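Local coordinates for mandalate racemase/muconate lactonizing enzyme (Unidentified, PDB 4E4U), which probably catalyses a racemase- or lactonizing-type reaction, as do its mandelate racemase/muconate lactonizing enzyme relatives in the enolase superfamily, at residues G20-L28 and G38-P47; N312-I321 and H343-I351. All blocks are in the same frame, centred on the assembly; numbering follows the deposited sequence.

Contact 1. Residues G20-L28 and G38-P47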
loop_
_atom_site.group_PDB
_atom_site.type_symbol
_atom_site.label_atom_id
_atom_site.label_comp_id
_atom_site.label_asym_id
_atom_site.label_seq_id
_atom_site.Cartn_x
_atom_site.Cartn_y
_atom_site.Cartn_z
ATOM N N GLY A 20 17.897 39.762 4.776
ATOM C CA GLY A 20 18.733 39.371 3.652
ATOM C C GLY A 20 19.529 40.496 3.022
ATOM O O GLY A 20 19.515 41.625 3.503
ATOM N N MET A 21 20.228 40.188 1.933
ATOM C CA MET A 21 21.122 41.155 1.304
ATOM C C MET A 21 20.423 42.176 0.404
ATOM O O MET A 21 20.859 43.317 0.304
ATOM C CB MET A 21 22.202 40.422 0.503
ATOM C CG MET A 21 23.054 39.462 1.324
ATOM S SD MET A 21 23.807 40.260 2.756
ATOM C CE MET A 21 24.797 41.525 1.970
ATOM N N TYR A 22 19.362 41.762 -0.274
ATOM C CA TYR A 22 18.669 42.653 -1.198
ATOM C C TYR A 22 17.243 42.188 -1.381
ATOM O O TYR A 22 16.940 41.008 -1.203
ATOM C CB TYR A 22 19.383 42.736 -2.563
ATOM C CG TYR A 22 19.658 41.381 -3.165
ATOM C CD1 TYR A 22 18.673 40.698 -3.880
ATOM C CD2 TYR A 22 20.886 40.759 -2.987
ATOM C CE1 TYR A 22 18.910 39.436 -4.403
ATOM C CE2 TYR A 22 21.135 39.506 -3.513
ATOM C CZ TYR A 22 20.146 38.845 -4.211
ATOM O OH TYR A 22 20.412 37.598 -4.718
ATOM N N TRP A 23 16.372 43.124 -1.732
ATOM C CA TRP A 23 14.980 42.810 -2.033
ATOM C C TRP A 23 14.681 43.191 -3.471
ATOM O O TRP A 23 15.093 44.255 -3.940
ATOM C CB TRP A 23 14.045 43.547 -1.075
ATOM C CG TRP A 23 14.267 43.183 0.364
ATOM C CD1 TRP A 23 14.733 41.987 0.849
ATOM C CD2 TRP A 23 14.056 44.024 1.509
ATOM N NE1 TRP A 23 14.808 42.033 2.224
ATOM C CE2 TRP A 23 14.399 43.270 2.652
ATOM C CE3 TRP A 23 13.602 45.337 1.674
ATOM C CZ2 TRP A 23 14.317 43.797 3.946
ATOM C CZ3 TRP A 23 13.513 45.854 2.962
ATOM C CH2 TRP A 23 13.867 45.086 4.078
ATOM N N ILE A 24 13.974 42.306 -4.169
ATOM C CA ILE A 24 13.677 42.501 -5.580
ATOM C C ILE A 24 12.235 42.949 -5.757
ATOM O O ILE A 24 11.311 42.153 -5.569
ATOM C CB ILE A 24 13.888 41.197 -6.377
ATOM C CG1 ILE A 24 15.300 40.648 -6.159
ATOM C CG2 ILE A 24 13.628 41.437 -7.853
ATOM C CD1 ILE A 24 15.504 39.250 -6.733
ATOM N N PHE A 25 12.039 44.214 -6.125
ATOM C CA PHE A 25 10.693 44.746 -6.315
ATOM C C PHE A 25 10.394 44.971 -7.786
ATOM O O PHE A 25 11.283 45.325 -8.561
ATOM C CB PHE A 25 10.513 46.073 -5.564
ATOM C CG PHE A 25 10.745 45.974 -4.082
ATOM C CD1 PHE A 25 9.957 45.150 -3.289
ATOM C CD2 PHE A 25 11.742 46.729 -3.475
ATOM C CE1 PHE A 25 10.171 45.069 -1.920
ATOM C CE2 PHE A 25 11.953 46.655 -2.113
ATOM C CZ PHE A 25 11.173 45.820 -1.333
ATOM N N VAL A 26 9.134 44.783 -8.163
ATOM C CA VAL A 26 8.679 45.153 -9.496
ATOM C C VAL A 26 7.492 46.104 -9.387
ATOM O O VAL A 26 6.637 45.951 -8.503
ATOM C CB VAL A 26 8.298 43.910 -10.335
ATOM C CG1 VAL A 26 9.545 43.103 -10.679
ATOM C CG2 VAL A 26 7.269 43.046 -9.602
ATOM N N LYS A 27 7.464 47.107 -10.259
ATOM C CA LYS A 27 6.344 48.041 -10.330
ATOM C C LYS A 27 5.723 47.982 -11.718
ATOM O O LYS A 27 6.416 48.142 -12.723
ATOM C CB LYS A 27 6.793 49.466 -9.990
ATOM C CG LYS A 27 7.120 49.665 -8.516
ATOM C CD LYS A 27 7.569 51.097 -8.207
ATOM C CE LYS A 27 6.457 52.115 -8.436
ATOM N NZ LYS A 27 6.889 53.505 -8.149
ATOM N N LEU A 28 4.419 47.719 -11.766
ATOM C CA LEU A 28 3.686 47.658 -13.024
ATOM C C LEU A 28 2.781 48.861 -13.159
ATOM O O LEU A 28 2.232 49.349 -12.168
ATOM C CB LEU A 28 2.814 46.405 -13.071
ATOM C CG LEU A 28 3.519 45.069 -12.868
ATOM C CD1 LEU A 28 2.513 43.934 -12.979
ATOM C CD2 LEU A 28 4.634 44.916 -13.891
ATOM N N GLY A 38 5.067 44.537 -6.566
ATOM C CA GLY A 38 5.247 43.156 -6.161
ATOM C C GLY A 38 6.678 42.891 -5.749
ATOM O O GLY A 38 7.563 43.746 -5.924
ATOM N N GLU A 39 6.909 41.710 -5.190
ATOM C CA GLU A 39 8.234 41.309 -4.742
ATOM C C GLU A 39 8.516 39.895 -5.227
ATOM O O GLU A 39 7.612 39.054 -5.278
ATOM C CB GLU A 39 8.361 41.388 -3.215
ATOM C CG GLU A 39 9.762 41.041 -2.728
ATOM C CD GLU A 39 10.054 41.448 -1.296
ATOM O OE1 GLU A 39 9.184 42.041 -0.615
ATOM O OE2 GLU A 39 11.190 41.169 -0.850
ATOM N N ILE A 40 9.771 39.657 -5.595
ATOM C CA ILE A 40 10.232 38.382 -6.112
ATOM C C ILE A 40 11.186 37.742 -5.111
ATOM O O ILE A 40 12.111 38.399 -4.635
ATOM C CB ILE A 40 10.953 38.604 -7.454
ATOM C CG1 ILE A 40 9.943 39.067 -8.506
ATOM C CG2 ILE A 40 11.714 37.356 -7.896
ATOM C CD1 ILE A 40 10.546 39.562 -9.796
ATOM N N TYR A 41 10.959 36.467 -4.786
ATOM C CA TYR A 41 11.837 35.743 -3.873
ATOM C C TYR A 41 12.546 34.665 -4.673
ATOM O O TYR A 41 11.960 33.627 -5.000
ATOM C CB TYR A 41 11.046 35.118 -2.722
ATOM C CG TYR A 41 11.893 34.617 -1.567
ATOM C CD1 TYR A 41 12.511 35.512 -0.710
ATOM C CD2 TYR A 41 12.053 33.260 -1.317
ATOM C CE1 TYR A 41 13.274 35.077 0.356
ATOM C CE2 TYR A 41 12.816 32.812 -0.243
ATOM C CZ TYR A 41 13.427 33.732 0.586
ATOM O OH TYR A 41 14.193 33.321 1.658
ATOM N N SER A 42 13.801 34.928 -5.027
ATOM C CA SER A 42 14.577 33.990 -5.829
ATOM C C SER A 42 16.035 34.400 -5.802
ATOM O O SER A 42 16.368 35.535 -6.146
ATOM C CB SER A 42 14.086 34.001 -7.278
ATOM O OG SER A 42 14.695 32.962 -8.019
ATOM N N ALA A 43 16.904 33.477 -5.407
ATOM C CA ALA A 43 18.328 33.783 -5.314
ATOM C C ALA A 43 19.216 32.675 -5.864
ATOM O O ALA A 43 20.392 32.590 -5.515
ATOM C CB ALA A 43 18.715 34.126 -3.875
ATOM N N THR A 44 18.661 31.822 -6.720
ATOM C CA THR A 44 19.492 30.867 -7.449
ATOM C C THR A 44 20.616 31.609 -8.173
ATOM O O THR A 44 21.778 31.172 -8.158
ATOM C CB THR A 44 18.660 30.088 -8.468
ATOM O OG1 THR A 44 17.533 29.500 -7.812
ATOM C CG2 THR A 44 19.487 28.989 -9.114
ATOM N N PHE A 45 20.247 32.731 -8.797
ATOM C CA PHE A 45 21.170 33.605 -9.517
ATOM C C PHE A 45 21.142 34.976 -8.873
ATOM O O PHE A 45 20.121 35.366 -8.302
ATOM C CB PHE A 45 20.767 33.742 -10.990
ATOM C CG PHE A 45 20.406 32.442 -11.634
ATOM C CD1 PHE A 45 21.355 31.437 -11.773
ATOM C CD2 PHE A 45 19.116 32.212 -12.094
ATOM C CE1 PHE A 45 21.019 30.221 -12.361
ATOM C CE2 PHE A 45 18.776 30.999 -12.676
ATOM C CZ PHE A 45 19.732 29.999 -12.813
ATOM N N GLY A 46 22.253 35.706 -8.984
ATOM C CA GLY A 46 22.382 37.031 -8.401
ATOM C C GLY A 46 21.593 38.115 -9.110
ATOM O O GLY A 46 21.057 37.896 -10.195
ATOM N N PRO A 47 21.497 39.290 -8.484
ATOM C CA PRO A 47 20.689 40.397 -9.005
ATOM C C PRO A 47 21.096 40.897 -10.399
ATOM O O PRO A 47 20.234 41.416 -11.108
ATOM C CB PRO A 47 20.865 41.492 -7.940
ATOM C CG PRO A 47 22.090 41.081 -7.151
ATOM C CD PRO A 47 22.050 39.590 -7.154
HETATM O O HOH W 1 18.698 37.019 -6.663
HETATM O O HOH W 2 12.954 40.098 -2.636
#

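Contact 2. Residues N312-I321 and H343-I351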
loop_
_atom_site.group_PDB
_atom_site.type_symbol
_atom_site.label_atom_id
_atom_site.label_comp_id
_atom_site.label_asym_id
_atom_site.label_seq_id
_atom_site.Cartn_x
_atom_site.Cartn_y
_atom_site.Cartn_z
ATOM N N ASN A 312 12.411 38.594 3.621
ATOM C CA ASN A 312 12.468 39.471 2.464
ATOM C C ASN A 312 11.758 40.770 2.832
ATOM O O ASN A 312 11.569 41.042 4.026
ATOM C CB ASN A 312 11.904 38.787 1.195
ATOM C CG ASN A 312 10.543 38.141 1.406
ATOM O OD1 ASN A 312 10.432 37.015 1.911
ATOM N ND2 ASN A 312 9.499 38.837 0.983
ATOM N N GLY A 313 11.366 41.561 1.833
ATOM C CA GLY A 313 10.880 42.911 2.066
ATOM C C GLY A 313 9.418 43.028 2.465
ATOM O O GLY A 313 8.698 42.031 2.574
ATOM N N PRO A 314 8.964 44.266 2.684
ATOM C CA PRO A 314 7.603 44.485 3.173
ATOM C C PRO A 314 6.536 44.337 2.094
ATOM O O PRO A 314 5.359 44.253 2.426
ATOM C CB PRO A 314 7.646 45.930 3.686
ATOM C CG PRO A 314 8.690 46.571 2.837
ATOM C CD PRO A 314 9.738 45.517 2.633
ATOM N N VAL A 315 6.925 44.304 0.823
ATOM C CA VAL A 315 5.932 44.111 -0.232
ATOM C C VAL A 315 5.481 42.648 -0.255
ATOM O O VAL A 315 4.281 42.359 -0.264
ATOM C CB VAL A 315 6.447 44.580 -1.608
ATOM C CG1 VAL A 315 5.459 44.204 -2.706
ATOM C CG2 VAL A 315 6.697 46.096 -1.595
ATOM N N GLY A 316 6.434 41.723 -0.243
ATOM C CA GLY A 316 6.099 40.318 -0.096
ATOM C C GLY A 316 5.362 40.060 1.209
ATOM O O GLY A 316 4.439 39.247 1.254
ATOM N N ALA A 317 5.756 40.753 2.276
ATOM C CA ALA A 317 5.051 40.614 3.551
ATOM C C ALA A 317 3.597 41.069 3.424
ATOM O O ALA A 317 2.678 40.385 3.899
ATOM C CB ALA A 317 5.762 41.385 4.649
ATOM N N ALA A 318 3.387 42.207 2.768
ATOM C CA ALA A 318 2.030 42.701 2.550
ATOM C C ALA A 318 1.175 41.684 1.796
ATOM O O ALA A 318 0.027 41.438 2.167
ATOM C CB ALA A 318 2.047 44.037 1.830
ATOM N N ALA A 319 1.741 41.076 0.755
ATOM C CA ALA A 319 1.013 40.060 0.002
ATOM C C ALA A 319 0.690 38.855 0.890
ATOM O O ALA A 319 -0.413 38.301 0.823
ATOM C CB ALA A 319 1.807 39.635 -1.230
ATOM N N SER A 320 1.653 38.466 1.713
ATOM C CA SER A 320 1.474 37.347 2.622
ATOM C C SER A 320 0.330 37.613 3.599
ATOM O O SER A 320 -0.478 36.723 3.894
ATOM C CB SER A 320 2.777 37.096 3.371
ATOM O OG SER A 320 2.806 35.793 3.899
ATOM N N ILE A 321 0.263 38.848 4.084
ATOM C CA ILE A 321 -0.786 39.281 4.989
ATOM C C ILE A 321 -2.148 39.222 4.299
ATOM O O ILE A 321 -3.136 38.821 4.908
ATOM C CB ILE A 321 -0.471 40.699 5.507
ATOM C CG1 ILE A 321 0.699 40.625 6.490
ATOM C CG2 ILE A 321 -1.703 41.352 6.130
ATOM C CD1 ILE A 321 1.459 41.932 6.666
ATOM N N HIS A 343 12.423 47.888 6.970
ATOM C CA HIS A 343 11.117 47.435 6.481
ATOM C C HIS A 343 10.065 48.536 6.528
ATOM O O HIS A 343 9.137 48.553 5.717
ATOM C CB HIS A 343 10.610 46.231 7.276
ATOM C CG HIS A 343 11.221 44.932 6.850
ATOM N ND1 HIS A 343 12.387 44.452 7.396
ATOM C CD2 HIS A 343 10.829 44.031 5.922
ATOM C CE1 HIS A 343 12.695 43.302 6.817
ATOM N NE2 HIS A 343 11.767 43.022 5.923
ATOM N N ALA A 344 10.191 49.442 7.491
ATOM C CA ALA A 344 9.269 50.561 7.591
ATOM C C ALA A 344 9.747 51.708 6.707
ATOM O O ALA A 344 8.942 52.399 6.083
ATOM C CB ALA A 344 9.149 51.019 9.034
ATOM N N GLU A 345 11.058 51.908 6.646
ATOM C CA GLU A 345 11.611 53.055 5.932
ATOM C C GLU A 345 11.337 53.004 4.428
ATOM O O GLU A 345 11.123 54.032 3.786
ATOM C CB GLU A 345 13.117 53.157 6.176
ATOM C CG GLU A 345 13.700 54.491 5.740
ATOM C CD GLU A 345 15.202 54.562 5.908
ATOM O OE1 GLU A 345 15.803 53.558 6.352
ATOM O OE2 GLU A 345 15.783 55.622 5.592
ATOM N N VAL A 346 11.340 51.802 3.865
ATOM C CA VAL A 346 11.258 51.657 2.418
ATOM C C VAL A 346 9.826 51.775 1.865
ATOM O O VAL A 346 9.626 51.802 0.649
ATOM C CB VAL A 346 11.943 50.349 1.955
ATOM C CG1 VAL A 346 11.032 49.150 2.162
ATOM C CG2 VAL A 346 12.409 50.464 0.512
ATOM N N VAL A 347 8.836 51.872 2.752
ATOM C CA VAL A 347 7.445 52.018 2.307
ATOM C C VAL A 347 6.803 53.297 2.842
ATOM O O VAL A 347 7.283 53.883 3.816
ATOM C CB VAL A 347 6.568 50.802 2.681
ATOM C CG1 VAL A 347 6.989 49.564 1.890
ATOM C CG2 VAL A 347 6.602 50.553 4.187
ATOM N N LYS A 348 5.718 53.725 2.199
ATOM C CA LYS A 348 5.018 54.949 2.588
ATOM C C LYS A 348 4.244 54.763 3.891
ATOM O O LYS A 348 4.226 55.647 4.746
ATOM C CB LYS A 348 4.066 55.395 1.475
ATOM C CG LYS A 348 4.748 55.683 0.139
ATOM C CD LYS A 348 5.600 56.939 0.191
ATOM C CE LYS A 348 4.741 58.200 0.217
ATOM N NZ LYS A 348 5.556 59.453 0.281
ATOM N N THR A 349 3.593 53.612 4.024
ATOM C CA THR A 349 2.830 53.274 5.220
ATOM C C THR A 349 3.301 51.913 5.716
ATOM O O THR A 349 3.034 50.899 5.088
ATOM C CB THR A 349 1.321 53.191 4.917
ATOM O OG1 THR A 349 0.844 54.468 4.475
ATOM C CG2 THR A 349 0.541 52.765 6.156
ATOM N N PRO A 350 4.021 51.885 6.843
ATOM C CA PRO A 350 4.548 50.607 7.343
ATOM C C PRO A 350 3.492 49.588 7.760
ATOM O O PRO A 350 2.351 49.930 8.080
ATOM C CB PRO A 350 5.384 51.020 8.561
ATOM C CG PRO A 350 4.943 52.397 8.900
ATOM C CD PRO A 350 4.563 53.026 7.591
ATOM N N ILE A 351 3.891 48.322 7.744
ATOM C CA ILE A 351 3.057 47.244 8.255
ATOM C C ILE A 351 2.842 47.462 9.745
ATOM O O ILE A 351 3.781 47.798 10.473
ATOM C CB ILE A 351 3.734 45.897 8.013
ATOM C CG1 ILE A 351 3.873 45.667 6.508
ATOM C CG2 ILE A 351 2.948 44.767 8.669
ATOM C CD1 ILE A 351 4.776 44.528 6.149
#

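Contact 1. Residues G20-L28 and G38-P47
Val-26 and Gly-38 form an antiparallel hydrogen-bonded pair in the hairpin of the three-stranded sheet of the N-terminal domain, the capping domain in this superfamily. Gly-38 N donates to Val-26 O and Val-26 N to Gly-38 O, each 2.9 Å. This end is the tight one: Val-26 CG2 lies against the backbone of Gly-38, while Val-26 CG1 meets Ile-40 CD1 at 3.8 Å. Ile-24 CG2 packs on Ile-40 CB on the same face. On the other face Phe-25 and Glu-39 run alongside each other, ring and carboxylate planes 67° apart. Glu-39 CG stands anti to the backbone N (chi1 -177°), and the extended chain carries OE1 to 3.4 Å from Phe-25 CE1; OE2 and OE1 accept hydrogen bonds from Gly-313 N and Gly-316 N respectively. Pairing loosens at Ile-40, whose N makes the last direct backbone bond, 2.9 Å to Ile-24 O; in place of its reciprocal, a water joins Ile-24 N to Ile-40 O and Glu-39 OE2. Farther out, a second water accepts from Tyr-22 OH at 2.7 Å and donates to Ser-42 O and Phe-45 O, while Pro-47 CG sits over one face of the tyrosine ring. Ile-54 of helix 47-61 covers Ile-24, Val-26 and Ile-40, strand 3-12 flanks strand 22-30, and Gly-46 N, at the N-cap of helix 47-61, is hydrogen-bonded to Asp-56 OD2 of the second subunit.

Contact 2. Residues N312-I321 and H343-I351
Pro-314, in the first turn of helix 314-325, comes nearest to His-343 of helix 341-345, their CA atoms 5.7 Å apart, and the chain after His-343 then loops round to bring Ile-351 against the same helix. The polar link is at the helix start: His-343 NE2 donates to Asn-312 O at 2.7 Å, nearly straight at 166°. The acceptor lies in the plane of the imidazole, at its edge, whereas the donor is tilted 25° from the carbonyl plane. Pro-314 is the apolar centre. Its CD faces His-343 CD2, and its CG touches both Val-346 CG1 at 3.5 Å and Val-347 CG1 at 3.6 Å. The CG1 of Val-346 reaches the proline because chi1 of 80° sets it between the backbone N and the carbonyl carbon. Further along, Ile-351 puts two branches on the helix: CD1 meets Ala-317 CB at 3.6 Å, and CG2 meets Ile-321 CD1 one turn on at 3.8 Å. Segment 343-351 thus packs on the N-terminal part of a helix of the TIM-barrel-like domain, lying between strands 305-306 and 333-335 in the chain. Ile-358 of strand 357-359 packs on both isoleucines, Val-375 of helix 372-377 backs Val-346, and Trp-23 of strand 22-30 lies against Pro-314 and the His-343 ring.

Overall arrangement
Contact 1, in the N-terminal domain, and contact 2, in the TIM-barrel-like part, touch directly although their centres are about 14 Å apart. Glu-39 is the main bridge, its OE2 2.7 Å from Gly-313 N and OE1 2.8 Å from Gly-316 N; it accepts these two N-H groups at the start of helix 314-325, where the helix dipole would probably favour a negative charge. Alongside, Trp-23 CZ2 packs 3.3 Å from His-343 NE2. The hairpin is thus joined to a barrel helix. Enolase-superfamily active sites generally lie where capping domain meets barrel, but no active-site residue is identified here. The dithiol pocket around Tyr-132, Cys-151, Glu-154, Asn-155 and Leu-158 includes no residue of either contact.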